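PDB 6AGZ: Old Yellow Enzyme from Pichia, which probably catalyses the asymmetric reduction of the carbon-carbon double bond of enone compounds, using a bound flavin mononucleotide as its redox cofactor. Local coordinates for residues I373-D377 with I396-P401; A57-L63 with K103-S108; L25-V30 with D335-L339. The contacts are given in a common frame with arbitrary orientation. Residue numbers count along the deposited sequence, not the author numbering.

Interaction 1: residues I373-D377 with I396-P401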
ATOM      1  N   ILE A 373      17.449 -35.624   0.622  1.00 21.98           N
ATOM      2  CA  ILE A 373      18.356 -35.344  -0.485  1.00 20.72           C
ATOM      3  C   ILE A 373      18.529 -36.571  -1.367  1.00 20.74           C
ATOM      4  O   ILE A 373      18.892 -37.655  -0.894  1.00 19.75           O
ATOM      5  CB  ILE A 373      19.707 -34.852   0.056  1.00 21.15           C
ATOM      6  CG1 ILE A 373      19.563 -33.446   0.640  1.00 21.04           C
ATOM      7  CG2 ILE A 373      20.765 -34.885  -1.035  1.00 20.87           C
ATOM      8  CD1 ILE A 373      20.788 -32.965   1.381  1.00 22.43           C
ATOM      9  N   PHE A 374      18.260 -36.399  -2.665  1.00 19.98           N
ATOM     10  CA  PHE A 374      18.623 -37.368  -3.701  1.00 20.50           C
ATOM     11  C   PHE A 374      17.958 -38.725  -3.485  1.00 20.32           C
ATOM     12  O   PHE A 374      18.532 -39.767  -3.809  1.00 22.23           O
ATOM     13  CB  PHE A 374      20.145 -37.522  -3.788  1.00 21.52           C
ATOM     14  CG  PHE A 374      20.637 -37.989  -5.129  1.00 21.56           C
ATOM     15  CD1 PHE A 374      20.318 -37.290  -6.281  1.00 21.56           C
ATOM     16  CD2 PHE A 374      21.437 -39.116  -5.234  1.00 22.01           C
ATOM     17  CE1 PHE A 374      20.775 -37.713  -7.515  1.00 22.28           C
ATOM     18  CE2 PHE A 374      21.898 -39.544  -6.465  1.00 22.10           C
ATOM     19  CZ  PHE A 374      21.567 -38.841  -7.608  1.00 22.80           C
ATOM     20  N   SER A 375      16.742 -38.727  -2.945  1.00 19.37           N
ATOM     21  CA  SER A 375      16.028 -39.959  -2.638  1.00 18.99           C
ATOM     22  C   SER A 375      14.630 -39.921  -3.235  1.00 19.13           C
ATOM     23  O   SER A 375      13.943 -38.896  -3.169  1.00 17.79           O
ATOM     24  CB  SER A 375      15.938 -40.183  -1.123  1.00 19.26           C
ATOM     25  OG  SER A 375      15.127 -41.305  -0.820  1.00 18.87           O
ATOM     26  N   ASN A 376      14.212 -41.046  -3.819  1.00 19.31           N
ATOM     27  CA  ASN A 376      12.847 -41.187  -4.306  1.00 19.66           C
ATOM     28  C   ASN A 376      11.841 -41.410  -3.186  1.00 17.90           C
ATOM     29  O   ASN A 376      10.635 -41.288  -3.428  1.00 17.20           O
ATOM     30  CB  ASN A 376      12.751 -42.345  -5.303  1.00 21.67           C
ATOM     31  CG  ASN A 376      13.500 -42.073  -6.589  1.00 24.10           C
ATOM     32  OD1 ASN A 376      13.787 -40.924  -6.919  1.00 23.91           O
ATOM     33  ND2 ASN A 376      13.816 -43.131  -7.326  1.00 24.89           N
ATOM     34  N   ASP A 377      12.303 -41.744  -1.983  1.00 17.22           N
ATOM     35  CA  ASP A 377      11.400 -41.962  -0.862  1.00 19.63           C
ATOM     36  C   ASP A 377      10.676 -40.670  -0.508  1.00 18.67           C
ATOM     37  O   ASP A 377      11.305 -39.635  -0.268  1.00 18.91           O
ATOM     38  CB  ASP A 377      12.176 -42.489   0.345  1.00 23.23           C
ATOM     39  CG  ASP A 377      11.271 -42.881   1.494  1.00 25.57           C
ATOM     40  OD1 ASP A 377      10.079 -43.159   1.246  1.00 26.68           O
ATOM     41  OD2 ASP A 377      11.752 -42.913   2.646  1.00 27.47           O
ATOM     42  N   ILE A 396      11.198 -48.364  -6.068  1.00 26.24           N
ATOM     43  CA  ILE A 396      11.453 -46.983  -6.468  1.00 25.57           C
ATOM     44  C   ILE A 396      12.099 -46.204  -5.329  1.00 25.94           C
ATOM     45  O   ILE A 396      13.009 -45.398  -5.553  1.00 27.24           O
ATOM     46  CB  ILE A 396      10.157 -46.305  -6.950  1.00 25.63           C
ATOM     47  CG1 ILE A 396       8.934 -47.140  -6.571  1.00 25.23           C
ATOM     48  CG2 ILE A 396      10.208 -46.053  -8.450  1.00 26.40           C
ATOM     49  CD1 ILE A 396       8.278 -46.685  -5.298  1.00 24.39           C
ATOM     50  N   ALA A 397      11.650 -46.439  -4.090  1.00 25.81           N
ATOM     51  CA  ALA A 397      12.170 -45.684  -2.953  1.00 26.12           C
ATOM     52  C   ALA A 397      13.674 -45.862  -2.789  1.00 26.98           C
ATOM     53  O   ALA A 397      14.357 -44.945  -2.318  1.00 26.26           O
ATOM     54  CB  ALA A 397      11.447 -46.099  -1.671  1.00 24.90           C
ATOM     55  N   LEU A 398      14.207 -47.019  -3.171  1.00 28.19           N
ATOM     56  CA  LEU A 398      15.627 -47.306  -3.031  1.00 27.92           C
ATOM     57  C   LEU A 398      16.394 -47.193  -4.342  1.00 27.95           C
ATOM     58  O   LEU A 398      17.618 -47.357  -4.342  1.00 27.92           O
ATOM     59  CB  LEU A 398      15.824 -48.702  -2.432  1.00 28.40           C
ATOM     60  CG  LEU A 398      15.279 -48.876  -1.013  1.00 27.74           C
ATOM     61  CD1 LEU A 398      15.364 -50.328  -0.572  1.00 29.26           C
ATOM     62  CD2 LEU A 398      16.023 -47.972  -0.041  1.00 26.85           C
ATOM     63  N   LYS A 399      15.714 -46.921  -5.453  1.00 27.95           N
ATOM     64  CA  LYS A 399      16.411 -46.717  -6.715  1.00 28.54           C
ATOM     65  C   LYS A 399      17.152 -45.386  -6.690  1.00 28.40           C
ATOM     66  O   LYS A 399      16.621 -44.367  -6.239  1.00 29.53           O
ATOM     67  CB  LYS A 399      15.428 -46.750  -7.885  1.00 28.92           C
ATOM     68  CG  LYS A 399      16.059 -47.173  -9.207  1.00 30.15           C
ATOM     69  CD  LYS A 399      15.306 -46.608 -10.404  1.00 30.74           C
ATOM     70  CE  LYS A 399      13.832 -46.972 -10.373  1.00 31.88           C
ATOM     71  NZ  LYS A 399      13.585 -48.353 -10.869  1.00 34.06           N
ATOM     72  N   THR A 400      18.386 -45.398  -7.174  1.00 27.39           N
ATOM     73  CA  THR A 400      19.214 -44.198  -7.151  1.00 27.09           C
ATOM     74  C   THR A 400      18.888 -43.325  -8.358  1.00 25.70           C
ATOM     75  O   THR A 400      18.945 -43.811  -9.493  1.00 26.06           O
ATOM     76  CB  THR A 400      20.691 -44.567  -7.153  1.00 29.08           C
ATOM     77  OG1 THR A 400      20.904 -45.686  -6.283  1.00 30.79           O
ATOM     78  CG2 THR A 400      21.529 -43.395  -6.664  1.00 29.83           C
ATOM     79  N   PRO A 401      18.531 -42.055  -8.162  1.00 24.60           N
ATOM     80  CA  PRO A 401      18.261 -41.180  -9.308  1.00 22.84           C
ATOM     81  C   PRO A 401      19.481 -41.038 -10.205  1.00 22.18           C
ATOM     82  O   PRO A 401      20.626 -41.050  -9.747  1.00 21.52           O
ATOM     83  CB  PRO A 401      17.888 -39.844  -8.656  1.00 22.50           C
ATOM     84  CG  PRO A 401      17.397 -40.216  -7.293  1.00 23.42           C
ATOM     85  CD  PRO A 401      18.232 -41.395  -6.880  1.00 24.03           C
TER
HETATM   86  O   HOH W   1      16.004 -43.179  -4.033  1.00 25.68           O

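Interaction 2: residues A57-L63 with K103-S108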
ATOM      1  N   ALA A  57       2.142 -33.225 -14.896  1.00 16.97           N
ATOM      2  CA  ALA A  57       1.703 -32.662 -16.161  1.00 16.13           C
ATOM      3  C   ALA A  57       0.650 -33.522 -16.845  1.00 16.87           C
ATOM      4  O   ALA A  57      -0.030 -33.039 -17.758  1.00 16.67           O
ATOM      5  CB  ALA A  57       2.904 -32.462 -17.092  1.00 15.95           C
ATOM      6  N   GLU A  58       0.491 -34.772 -16.415  1.00 17.74           N
ATOM      7  CA  GLU A  58      -0.515 -35.655 -16.985  1.00 20.49           C
ATOM      8  C   GLU A  58      -1.907 -35.270 -16.494  1.00 20.40           C
ATOM      9  O   GLU A  58      -2.110 -35.000 -15.307  1.00 20.90           O
ATOM     10  CB  GLU A  58      -0.210 -37.106 -16.613  1.00 21.80           C
ATOM     11  CG  GLU A  58      -1.156 -38.136 -17.207  1.00 24.96           C
ATOM     12  CD  GLU A  58      -0.944 -39.520 -16.620  1.00 28.10           C
ATOM     13  OE1 GLU A  58      -0.656 -39.612 -15.408  1.00 28.30           O
ATOM     14  OE2 GLU A  58      -1.058 -40.514 -17.369  1.00 29.58           O
ATOM     15  N   ASN A  59      -2.865 -35.245 -17.424  1.00 20.32           N
ATOM     16  CA  ASN A  59      -4.268 -34.952 -17.118  1.00 21.38           C
ATOM     17  C   ASN A  59      -4.425 -33.603 -16.417  1.00 22.95           C
ATOM     18  O   ASN A  59      -5.278 -33.436 -15.543  1.00 24.96           O
ATOM     19  CB  ASN A  59      -4.897 -36.066 -16.275  1.00 20.85           C
ATOM     20  CG  ASN A  59      -4.879 -37.412 -16.972  1.00 21.68           C
ATOM     21  OD1 ASN A  59      -5.063 -37.499 -18.186  1.00 22.47           O
ATOM     22  ND2 ASN A  59      -4.657 -38.471 -16.203  1.00 20.49           N
ATOM     23  N   ASN A  60      -3.594 -32.627 -16.790  1.00 23.71           N
ATOM     24  CA  ASN A  60      -3.617 -31.335 -16.112  1.00 24.52           C
ATOM     25  C   ASN A  60      -3.997 -30.185 -17.036  1.00 25.92           C
ATOM     26  O   ASN A  60      -5.004 -29.514 -16.789  1.00 27.04           O
ATOM     27  CB  ASN A  60      -2.247 -31.076 -15.469  1.00 22.84           C
ATOM     28  CG  ASN A  60      -2.256 -29.892 -14.516  1.00 22.27           C
ATOM     29  OD1 ASN A  60      -3.215 -29.122 -14.462  1.00 22.59           O
ATOM     30  ND2 ASN A  60      -1.176 -29.742 -13.756  1.00 20.96           N
ATOM     31  N   GLY A  61      -3.239 -29.943 -18.106  1.00 25.89           N
ATOM     32  CA  GLY A  61      -3.459 -28.776 -18.937  1.00 26.15           C
ATOM     33  C   GLY A  61      -3.045 -27.453 -18.328  1.00 24.45           C
ATOM     34  O   GLY A  61      -3.003 -26.448 -19.049  1.00 24.50           O
ATOM     35  N   GLY A  62      -2.738 -27.411 -17.033  1.00 23.56           N
ATOM     36  CA  GLY A  62      -2.412 -26.177 -16.344  1.00 19.44           C
ATOM     37  C   GLY A  62      -0.931 -25.861 -16.354  1.00 17.46           C
ATOM     38  O   GLY A  62      -0.161 -26.369 -17.175  1.00 16.62           O
ATOM     39  N   LEU A  63      -0.527 -25.004 -15.419  1.00 15.53           N
ATOM     40  CA  LEU A  63       0.847 -24.527 -15.328  1.00 15.68           C
ATOM     41  C   LEU A  63       1.565 -25.199 -14.165  1.00 15.51           C
ATOM     42  O   LEU A  63       1.023 -25.284 -13.057  1.00 14.86           O
ATOM     43  CB  LEU A  63       0.895 -23.008 -15.154  1.00 15.42           C
ATOM     44  CG  LEU A  63       2.298 -22.406 -15.012  1.00 15.03           C
ATOM     45  CD1 LEU A  63       3.081 -22.544 -16.310  1.00 13.81           C
ATOM     46  CD2 LEU A  63       2.233 -20.951 -14.569  1.00 14.91           C
ATOM     47  N   LYS A 103       2.838 -34.108 -22.258  1.00 19.91           N
ATOM     48  CA  LYS A 103       1.714 -34.415 -21.387  1.00 21.14           C
ATOM     49  C   LYS A 103       0.528 -33.483 -21.597  1.00 20.26           C
ATOM     50  O   LYS A 103      -0.576 -33.807 -21.146  1.00 20.84           O
ATOM     51  CB  LYS A 103       2.167 -34.360 -19.934  1.00 21.98           C
ATOM     52  CG  LYS A 103       2.749 -35.651 -19.407  1.00 23.24           C
ATOM     53  CD  LYS A 103       1.809 -36.817 -19.639  1.00 25.31           C
ATOM     54  CE  LYS A 103       2.545 -38.136 -19.533  1.00 27.27           C
ATOM     55  NZ  LYS A 103       3.398 -38.177 -18.314  1.00 29.46           N
ATOM     56  N   GLY A 104       0.720 -32.346 -22.259  1.00 17.91           N
ATOM     57  CA  GLY A 104      -0.340 -31.379 -22.454  1.00 17.98           C
ATOM     58  C   GLY A 104      -0.396 -30.266 -21.433  1.00 17.88           C
ATOM     59  O   GLY A 104      -1.392 -29.536 -21.399  1.00 17.61           O
ATOM     60  N   SER A 105       0.629 -30.113 -20.603  1.00 17.56           N
ATOM     61  CA  SER A 105       0.704 -29.044 -19.621  1.00 16.53           C
ATOM     62  C   SER A 105       1.758 -28.025 -20.041  1.00 16.38           C
ATOM     63  O   SER A 105       2.381 -28.131 -21.101  1.00 16.52           O
ATOM     64  CB  SER A 105       1.002 -29.606 -18.230  1.00 17.18           C
ATOM     65  OG  SER A 105      -0.058 -30.430 -17.778  1.00 18.46           O
ATOM     66  N   HIS A 106       1.952 -27.025 -19.186  1.00 16.35           N
ATOM     67  CA  HIS A 106       2.893 -25.945 -19.428  1.00 16.84           C
ATOM     68  C   HIS A 106       3.711 -25.721 -18.165  1.00 16.86           C
ATOM     69  O   HIS A 106       3.279 -26.053 -17.057  1.00 16.66           O
ATOM     70  CB  HIS A 106       2.161 -24.664 -19.844  1.00 19.00           C
ATOM     71  CG  HIS A 106       1.036 -24.904 -20.801  1.00 22.41           C
ATOM     72  ND1 HIS A 106       1.169 -24.747 -22.164  1.00 23.26           N
ATOM     73  CD2 HIS A 106      -0.242 -25.302 -20.593  1.00 23.16           C
ATOM     74  CE1 HIS A 106       0.021 -25.031 -22.753  1.00 24.07           C
ATOM     75  NE2 HIS A 106      -0.852 -25.371 -21.822  1.00 24.47           N
ATOM     76  N   ILE A 107       4.904 -25.157 -18.330  1.00 16.89           N
ATOM     77  CA  ILE A 107       5.864 -25.093 -17.235  1.00 16.71           C
ATOM     78  C   ILE A 107       6.633 -23.778 -17.282  1.00 16.29           C
ATOM     79  O   ILE A 107       7.011 -23.295 -18.356  1.00 16.38           O
ATOM     80  CB  ILE A 107       6.820 -26.305 -17.261  1.00 16.58           C
ATOM     81  CG1 ILE A 107       7.711 -26.321 -16.018  1.00 16.48           C
ATOM     82  CG2 ILE A 107       7.649 -26.325 -18.542  1.00 16.47           C
ATOM     83  CD1 ILE A 107       8.425 -27.637 -15.809  1.00 18.14           C
ATOM     84  N   SER A 108       6.841 -23.194 -16.104  1.00 16.25           N
ATOM     85  CA  SER A 108       7.692 -22.031 -15.909  1.00 14.63           C
ATOM     86  C   SER A 108       8.824 -22.405 -14.963  1.00 14.86           C
ATOM     87  O   SER A 108       8.642 -23.213 -14.049  1.00 14.16           O
ATOM     88  CB  SER A 108       6.897 -20.850 -15.333  1.00 16.03           C
ATOM     89  OG  SER A 108       7.757 -19.824 -14.867  1.00 17.14           O
TER
HETATM   90  O   HOH W   2      -2.294 -35.811 -20.191  1.00 22.02           O
HETATM   91  O   HOH W   3      -3.210 -26.533 -22.214  1.00 23.80           O

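Interaction 3: residues L25-V30 with D335-L339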
ATOM      1  N   LEU A  25      -3.780 -21.797 -20.706  1.00 23.91           N
ATOM      2  CA  LEU A  25      -3.892 -22.805 -19.663  1.00 22.50           C
ATOM      3  C   LEU A  25      -5.311 -23.360 -19.610  1.00 23.59           C
ATOM      4  O   LEU A  25      -6.292 -22.609 -19.663  1.00 24.19           O
ATOM      5  CB  LEU A  25      -3.518 -22.218 -18.302  1.00 19.52           C
ATOM      6  CG  LEU A  25      -2.137 -21.578 -18.148  1.00 16.97           C
ATOM      7  CD1 LEU A  25      -1.955 -21.058 -16.730  1.00 15.26           C
ATOM      8  CD2 LEU A  25      -1.037 -22.564 -18.505  1.00 16.98           C
ATOM      9  N   LYS A  26      -5.407 -24.686 -19.490  1.00 23.08           N
ATOM     10  CA  LYS A  26      -6.701 -25.352 -19.412  1.00 21.60           C
ATOM     11  C   LYS A  26      -7.377 -25.138 -18.064  1.00 20.01           C
ATOM     12  O   LYS A  26      -8.609 -25.205 -17.984  1.00 19.43           O
ATOM     13  CB  LYS A  26      -6.529 -26.849 -19.685  1.00 21.25           C
ATOM     14  CG  LYS A  26      -7.827 -27.624 -19.855  1.00 22.80           C
ATOM     15  CD  LYS A  26      -7.552 -29.084 -20.188  1.00 24.21           C
ATOM     16  CE  LYS A  26      -8.840 -29.885 -20.281  1.00 26.32           C
ATOM     17  NZ  LYS A  26      -8.580 -31.315 -20.611  1.00 28.17           N
ATOM     18  N   ASN A  27      -6.608 -24.871 -17.010  1.00 18.84           N
ATOM     19  CA  ASN A  27      -7.162 -24.577 -15.697  1.00 17.76           C
ATOM     20  C   ASN A  27      -6.325 -23.484 -15.045  1.00 17.84           C
ATOM     21  O   ASN A  27      -5.360 -22.977 -15.627  1.00 18.17           O
ATOM     22  CB  ASN A  27      -7.234 -25.839 -14.823  1.00 17.07           C
ATOM     23  CG  ASN A  27      -5.872 -26.475 -14.576  1.00 17.89           C
ATOM     24  OD1 ASN A  27      -4.915 -25.808 -14.181  1.00 17.17           O
ATOM     25  ND2 ASN A  27      -5.785 -27.780 -14.806  1.00 17.34           N
ATOM     26  N   ARG A  28      -6.701 -23.121 -13.819  1.00 16.37           N
ATOM     27  CA  ARG A  28      -6.013 -22.079 -13.067  1.00 17.24           C
ATOM     28  C   ARG A  28      -5.401 -22.623 -11.781  1.00 17.05           C
ATOM     29  O   ARG A  28      -5.104 -21.856 -10.860  1.00 16.24           O
ATOM     30  CB  ARG A  28      -6.972 -20.921 -12.781  1.00 17.99           C
ATOM     31  CG  ARG A  28      -7.737 -20.506 -14.029  1.00 19.30           C
ATOM     32  CD  ARG A  28      -8.597 -19.273 -13.839  1.00 19.67           C
ATOM     33  NE  ARG A  28      -9.366 -19.000 -15.050  1.00 22.01           N
ATOM     34  CZ  ARG A  28     -10.156 -17.945 -15.220  1.00 23.15           C
ATOM     35  NH1 ARG A  28     -10.286 -17.048 -14.252  1.00 21.98           N
ATOM     36  NH2 ARG A  28     -10.814 -17.786 -16.360  1.00 24.05           N
ATOM     37  N   LEU A  29      -5.205 -23.937 -11.709  1.00 16.97           N
ATOM     38  CA  LEU A  29      -4.481 -24.569 -10.616  1.00 15.61           C
ATOM     39  C   LEU A  29      -3.005 -24.642 -10.981  1.00 14.01           C
ATOM     40  O   LEU A  29      -2.650 -25.114 -12.066  1.00 13.78           O
ATOM     41  CB  LEU A  29      -5.036 -25.969 -10.342  1.00 14.62           C
ATOM     42  CG  LEU A  29      -4.258 -26.859  -9.372  1.00 15.47           C
ATOM     43  CD1 LEU A  29      -4.354 -26.330  -7.949  1.00 16.05           C
ATOM     44  CD2 LEU A  29      -4.754 -28.296  -9.451  1.00 16.48           C
ATOM     45  N   VAL A  30      -2.148 -24.172 -10.079  1.00 15.85           N
ATOM     46  CA  VAL A  30      -0.722 -24.039 -10.342  1.00 15.58           C
ATOM     47  C   VAL A  30       0.054 -24.846  -9.312  1.00 15.66           C
ATOM     48  O   VAL A  30      -0.291 -24.855  -8.126  1.00 15.21           O
ATOM     49  CB  VAL A  30      -0.278 -22.562 -10.321  1.00 17.26           C
ATOM     50  CG1 VAL A  30       1.216 -22.442 -10.597  1.00 17.88           C
ATOM     51  CG2 VAL A  30      -1.078 -21.751 -11.326  1.00 10.58           C
ATOM     52  N   ASP A 335     -12.397 -12.613  -9.535  1.00 25.40           N
ATOM     53  CA  ASP A 335     -12.203 -11.965 -10.825  1.00 24.70           C
ATOM     54  C   ASP A 335     -11.829 -13.033 -11.847  1.00 24.66           C
ATOM     55  O   ASP A 335     -11.954 -14.235 -11.592  1.00 25.33           O
ATOM     56  CB  ASP A 335     -11.159 -10.843 -10.730  1.00 22.96           C
ATOM     57  CG  ASP A 335      -9.822 -11.314 -10.177  1.00 21.56           C
ATOM     58  OD1 ASP A 335      -9.376 -12.433 -10.512  1.00 20.50           O
ATOM     59  OD2 ASP A 335      -9.206 -10.550  -9.406  1.00 20.86           O
ATOM     60  N   ASP A 336     -11.369 -12.587 -13.016  1.00 24.34           N
ATOM     61  CA  ASP A 336     -11.044 -13.470 -14.128  1.00 24.39           C
ATOM     62  C   ASP A 336      -9.545 -13.526 -14.409  1.00 20.92           C
ATOM     63  O   ASP A 336      -9.141 -13.900 -15.515  1.00 22.09           O
ATOM     64  CB  ASP A 336     -11.805 -13.028 -15.379  1.00 26.50           C
ATOM     65  CG  ASP A 336     -12.053 -14.167 -16.346  1.00 28.63           C
ATOM     66  OD1 ASP A 336     -12.309 -15.298 -15.882  1.00 29.35           O
ATOM     67  OD2 ASP A 336     -11.992 -13.930 -17.570  1.00 29.22           O
ATOM     68  N   ARG A 337      -8.708 -13.168 -13.430  1.00 17.39           N
ATOM     69  CA  ARG A 337      -7.265 -13.115 -13.640  1.00 16.21           C
ATOM     70  C   ARG A 337      -6.482 -13.768 -12.503  1.00 15.18           C
ATOM     71  O   ARG A 337      -5.288 -13.494 -12.349  1.00 15.10           O
ATOM     72  CB  ARG A 337      -6.800 -11.665 -13.836  1.00 15.40           C
ATOM     73  CG  ARG A 337      -7.301 -10.660 -12.790  1.00 16.58           C
ATOM     74  CD  ARG A 337      -6.438 -10.653 -11.531  1.00 18.33           C
ATOM     75  NE  ARG A 337      -6.778  -9.568 -10.616  1.00 19.33           N
ATOM     76  CZ  ARG A 337      -5.988  -8.528 -10.365  1.00 19.39           C
ATOM     77  NH1 ARG A 337      -4.806  -8.431 -10.956  1.00 17.68           N
ATOM     78  NH2 ARG A 337      -6.377  -7.586  -9.516  1.00 19.13           N
ATOM     79  N   THR A 338      -7.113 -14.632 -11.714  1.00 15.52           N
ATOM     80  CA  THR A 338      -6.502 -15.178 -10.511  1.00 16.01           C
ATOM     81  C   THR A 338      -6.194 -16.659 -10.688  1.00 16.84           C
ATOM     82  O   THR A 338      -7.085 -17.451 -11.014  1.00 19.27           O
ATOM     83  CB  THR A 338      -7.410 -14.976  -9.295  1.00 15.84           C
ATOM     84  OG1 THR A 338      -7.618 -13.575  -9.082  1.00 15.90           O
ATOM     85  CG2 THR A 338      -6.775 -15.583  -8.053  1.00 15.13           C
ATOM     86  N   LEU A 339      -4.934 -17.021 -10.471  1.00 15.84           N
ATOM     87  CA  LEU A 339      -4.492 -18.405 -10.393  1.00 16.52           C
ATOM     88  C   LEU A 339      -4.336 -18.805  -8.930  1.00 16.51           C
ATOM     89  O   LEU A 339      -4.022 -17.976  -8.073  1.00 16.21           O
ATOM     90  CB  LEU A 339      -3.163 -18.599 -11.128  1.00 18.09           C
ATOM     91  CG  LEU A 339      -3.068 -18.107 -12.574  1.00 18.49           C
ATOM     92  CD1 LEU A 339      -1.653 -18.285 -13.103  1.00 17.87           C
ATOM     93  CD2 LEU A 339      -4.065 -18.831 -13.460  1.00 19.40           C
TER
HETATM   94  O   HOH W   4      -9.402 -16.492 -11.884  1.00 21.98           O

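Interaction 1: residues I373-D377 with I396-P401
Outside the flavin-binding TIM barrel of this Old Yellow Enzyme, two pieces of the C-terminal region, neither of them part of a barrel strand, pack against each other. Residues 396-401 continue from a short, weakly bonded helical turn and run on as an extended tail along 373-377. Ile-396 offers its backbone O, which accepts from Asn-376 ND2 at 3.0 Å and also from the backbone N of Lys-399 at 3.1 Å, so the Ile-396 carbonyl accepts from both segments. Ala-397 packs where the backbones run closest, with its CA 4.3 Å from that of Asp-377 and its CB 4.2 Å from Asp-377 CB. The Asp-377 carboxylate forms a salt bridge with Arg-369 and a hydrogen bond with Ser-392, while Asp-377 N donates to Ser-375 OG (3.1 Å), closing an ST turn. Lys-399 contributes its backbone O: a water accepts from Asn-376 N (2.8 Å) and donates to Ala-397 O (3.0 Å) and Lys-399 O (2.6 Å), filling the gap between the backbones. Thr-400 brings CG2 to 3.9 Å from Phe-374 CE2. Pro-401 lies between the Phe-374 ring and Asn-376, whose OD1 bonds to Ser-48 on helix 47-57, a helix the proline also touches. The proline makes a CH-pi contact, its CD sitting 4.2 Å from the Phe-374 ring centroid and 11° off the ring normal.

Interaction 2: residues A57-L63 with K103-S108
Residues 57-63 link helix 47-57 to the second strand of the TIM barrel, and 103-108 link helix 87-102 to the third, so the contact joins two successive helix-to-strand turns. Ala-57, at the end of its helix, sends its backbone O to Ser-105 OG, which donates a short 2.6 Å hydrogen bond; Ala-57 CB packs 3.5 Å from Lys-103 CB. Glu-58 CB lies 3.6 Å from Lys-103 CD, but the two charged ends part company, the carboxylate pairing with Lys-384 and the ammonium with Glu-99. At Asn-59 a water accepts from the backbone N (2.9 Å) and donates to Lys-103 O (2.8 Å), next to the Schellman motif that ends helix 87-102 at Gly-104. Asn-60 rests its CB 3.2 Å from Ser-105 OG, while its OD1 bonds to Asn-27. Gly-61 gives a weak hydrogen bond from N to Ser-105 OG (3.2 Å), and its CA approaches Gly-104 O at 3.3 Å in a nearly straight CA-H...O contact. Gly-62 O accepts from His-106 N at 3.0 Å, next to the parallel bridge of Leu-63 with His-106, whose CA atoms are 4.8 Å apart. Leu-63 CD1 reaches along the neighbouring strand to within 3.8 Å of Ser-108 N. Acting as donor to Ala-57 O and acceptor of a weak bond from Gly-61 N, the Ser-105 side chain ties the helix end to the loop, so one hydroxyl satisfies the Ala-57 carbonyl and also reaches the Gly-61 amide, immediately before His-106 N begins the backbone pairing of the strands.

Interaction 3: residues L25-V30 with D335-L339
A salt bridge dominates the outer part of this contact: Arg-28 donates to Asp-336 OD1 from both NH2 (2.9 Å) and NH1 (3.1 Å), so a single carboxylate oxygen takes both nitrogens. Lys-16 is a second cationic partner of that oxygen, and Arg-28 NE and NH2 also bond to the backbone O of Lys-16 and Pro-17. A water extends the polar link, accepting from Arg-28 NH1 at 2.6 Å and lying 2.7 Å from Thr-338 O. Within each segment an Asx turn shapes the approach to the strand: Asn-27 OD1 accepts from Leu-29 N (3.1 Å), and Asp-335 OD1 from Arg-337 N (3.1 Å), with Asp-335 OD2 completing a salt bridge to Arg-337 NE at 2.9 Å; Arg-337 NH1 also hydrogen-bonds to the backbone O of Gly-311. Apolar packing centres on Leu-339, whose CD2 meets Arg-28 CB at 3.6 Å and whose CB meets Val-30 CG2 at 3.8 Å. The backbones come together where Leu-339 CA touches Arg-28 O at 3.5 Å, and both Arg-28 and Val-30 bond through their backbones to Ile-340. Strands 29-31 and 338-341 thus meet side by side, the first-to-eighth pairing that closes a TIM barrel.

Overall arrangement
Interactions 2 and 3 are neighbours on one barrel, their centres 13 Å apart, with 57-63 and 103-108 nested inside the chain loop that interaction 3 closes. They touch directly: Asn-60 OD1 lies 2.9 Å from Asn-27 ND2 and Gly-61 O 3.0 Å from Lys-26 N, both probable hydrogen bonds, tying together the loops before strands one and two; the contacts cover strands eight, one, two and three. Interaction 1 stands apart, its centre 24 Å from that of interaction 2 and 33 Å from that of interaction 3. The FMN is about 9 Å from the Val-30 side chain, 11 Å from that of Ser-108 and 14 Å from that of Ser-375.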